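CytC3 (Streptomyces, PDB 3GJA) is a nonheme iron halogenase of the phytanoyl-CoA dioxygenase family that probably chlorinates an amino acid carried as a thioester on a carrier protein. Local coordinates at residues R39-N42 / I43-Q47. Sequence-based numbering, arbitrary orientation.
Sequences RRWN and IIRRQ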
loop_
_atom_site.group_PDB
_atom_site.type_symbol
_atom_site.label_atom_id
_atom_site.label_comp_id
_atom_site.label_asym_id
_atom_site.label_seq_id
_atom_site.Cartn_x
_atom_site.Cartn_y
_atom_site.Cartn_z
ATOM N N ARG A 39 7.601 11.192 14.857
ATOM C CA ARG A 39 7.586 12.628 14.622
ATOM C C ARG A 39 6.680 12.950 13.427
ATOM O O ARG A 39 5.867 13.870 13.486
ATOM C CB ARG A 39 9.004 13.123 14.330
ATOM C CG ARG A 39 9.265 14.550 14.777
ATOM C CD ARG A 39 10.442 15.194 14.037
ATOM N NE ARG A 39 10.016 15.773 12.764
ATOM C CZ ARG A 39 10.244 15.227 11.578
ATOM N NH1 ARG A 39 10.908 14.087 11.495
ATOM N NH2 ARG A 39 9.792 15.807 10.480
ATOM N N ARG A 40 6.833 12.188 12.345
ATOM C CA ARG A 40 6.037 12.382 11.126
ATOM C C ARG A 40 4.558 12.090 11.356
ATOM O O ARG A 40 3.688 12.868 10.967
ATOM C CB ARG A 40 6.558 11.473 10.006
ATOM C CG ARG A 40 7.872 11.923 9.416
ATOM C CD ARG A 40 8.542 10.847 8.585
ATOM N NE ARG A 40 9.731 11.392 7.935
ATOM C CZ ARG A 40 9.740 11.923 6.716
ATOM N NH1 ARG A 40 8.623 11.968 5.999
ATOM N NH2 ARG A 40 10.862 12.439 6.226
ATOM N N TRP A 41 4.281 10.955 11.985
ATOM C CA TRP A 41 2.911 10.557 12.265
ATOM C C TRP A 41 2.225 11.585 13.152
ATOM O O TRP A 41 1.017 11.802 13.033
ATOM C CB TRP A 41 2.892 9.184 12.939
ATOM C CG TRP A 41 1.545 8.740 13.416
ATOM C CD1 TRP A 41 1.256 8.188 14.631
ATOM C CD2 TRP A 41 0.303 8.796 12.696
ATOM N NE1 TRP A 41 -0.085 7.898 14.717
ATOM C CE2 TRP A 41 -0.696 8.261 13.546
ATOM C CE3 TRP A 41 -0.063 9.245 11.419
ATOM C CZ2 TRP A 41 -2.041 8.165 13.161
ATOM C CZ3 TRP A 41 -1.407 9.147 11.032
ATOM C CH2 TRP A 41 -2.377 8.611 11.906
ATOM N N ASN A 42 2.990 12.216 14.043
ATOM C CA ASN A 42 2.408 13.219 14.930
ATOM C C ASN A 42 1.861 14.360 14.080
ATOM O O ASN A 42 0.814 14.930 14.378
ATOM C CB ASN A 42 3.448 13.756 15.930
ATOM C CG ASN A 42 3.810 12.745 17.012
ATOM O OD1 ASN A 42 3.010 11.874 17.362
ATOM N ND2 ASN A 42 5.013 12.873 17.565
ATOM N N ILE A 43 2.572 14.689 13.014
ATOM C CA ILE A 43 2.127 15.760 12.135
ATOM C C ILE A 43 0.991 15.266 11.242
ATOM O O ILE A 43 -0.095 15.853 11.225
ATOM C CB ILE A 43 3.308 16.285 11.274
ATOM C CG1 ILE A 43 4.375 16.891 12.197
ATOM C CG2 ILE A 43 2.814 17.332 10.282
ATOM C CD1 ILE A 43 5.686 17.218 11.528
ATOM N N ILE A 44 1.247 14.172 10.530
ATOM C CA ILE A 44 0.280 13.567 9.611
ATOM C C ILE A 44 -1.112 13.378 10.211
ATOM O O ILE A 44 -2.124 13.662 9.565
ATOM C CB ILE A 44 0.776 12.179 9.126
ATOM C CG1 ILE A 44 2.091 12.333 8.364
ATOM C CG2 ILE A 44 -0.294 11.499 8.262
ATOM C CD1 ILE A 44 2.756 11.006 8.008
ATOM N N ARG A 45 -1.156 12.890 11.447
ATOM C CA ARG A 45 -2.422 12.633 12.123
ATOM C C ARG A 45 -3.293 13.887 12.144
ATOM O O ARG A 45 -4.494 13.820 11.874
ATOM C CB ARG A 45 -2.153 12.122 13.544
ATOM C CG ARG A 45 -3.301 11.338 14.172
ATOM C CD ARG A 45 -4.251 12.244 14.943
ATOM N NE ARG A 45 -3.544 13.014 15.967
ATOM C CZ ARG A 45 -4.122 13.929 16.734
ATOM N NH1 ARG A 45 -5.419 14.185 16.604
ATOM N NH2 ARG A 45 -3.395 14.618 17.602
ATOM N N ARG A 46 -2.692 15.034 12.449
ATOM C CA ARG A 46 -3.450 16.278 12.474
ATOM C C ARG A 46 -3.824 16.699 11.062
ATOM O O ARG A 46 -4.939 17.152 10.817
ATOM C CB ARG A 46 -2.646 17.414 13.105
ATOM C CG ARG A 46 -2.321 17.250 14.576
ATOM C CD ARG A 46 -1.966 18.612 15.168
ATOM N NE ARG A 46 -1.111 19.376 14.258
ATOM C CZ ARG A 46 0.178 19.123 14.054
ATOM N NH1 ARG A 46 0.770 18.127 14.704
ATOM N NH2 ARG A 46 0.865 19.850 13.180
ATOM N N GLN A 47 -2.885 16.550 10.133
ATOM C CA GLN A 47 -3.130 16.946 8.757
ATOM C C GLN A 47 -4.221 16.143 8.058
ATOM O O GLN A 47 -4.844 16.634 7.118
ATOM C CB GLN A 47 -1.824 16.897 7.962
ATOM C CG GLN A 47 -0.928 18.097 8.251
ATOM C CD GLN A 47 0.455 17.965 7.670
ATOM O OE1 GLN A 47 1.209 18.940 7.613
ATOM N NE2 GLN A 47 0.809 16.762 7.240
HETATM O O HOH W 1 -0.271 14.462 16.784
#
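The aliphatic start of the R45 side chain lies over one face of the W41 indole: R45 CB stands 3.8 Å from the centroid of the W41 six-membered ring, a CH-pi contact 7° off the ring normal. Farther along the same chain, R45 CG reaches W41 CZ2 at 3.6 Å. I44 comes to the same ring from its edge, with I44 CG2 3.8 Å from W41 CZ3 and near the ring plane. With chi1 at 173°, W41 CG lies opposite the backbone N, and the indole runs along the helix toward the next turn, where I44 and R45 lie. Beneath these side chains R45 N bonds to W41 O at 2.9 Å, and I44 N bonds to R40 O at 2.8 Å. These are i to i+4 bonds of helix 34-49, an amphipathic helix on the outside of the cupin-type beta barrel. Beyond the bends of its chain, R45 NH2 donates to a water at 3.2 Å, which in turn donates to N42 O at 2.7 Å, bridging one turn on the exposed side. On the buried side, W41 NE1 is hydrogen-bonded to Y252 OH and its ring meets F153, while I44 packs on L76 and L77 of helix 75-82. Were W41 an alanine, R45 CB and I44 CG2 would probably lose the ring they pack on, and Y252 OH its indole partner.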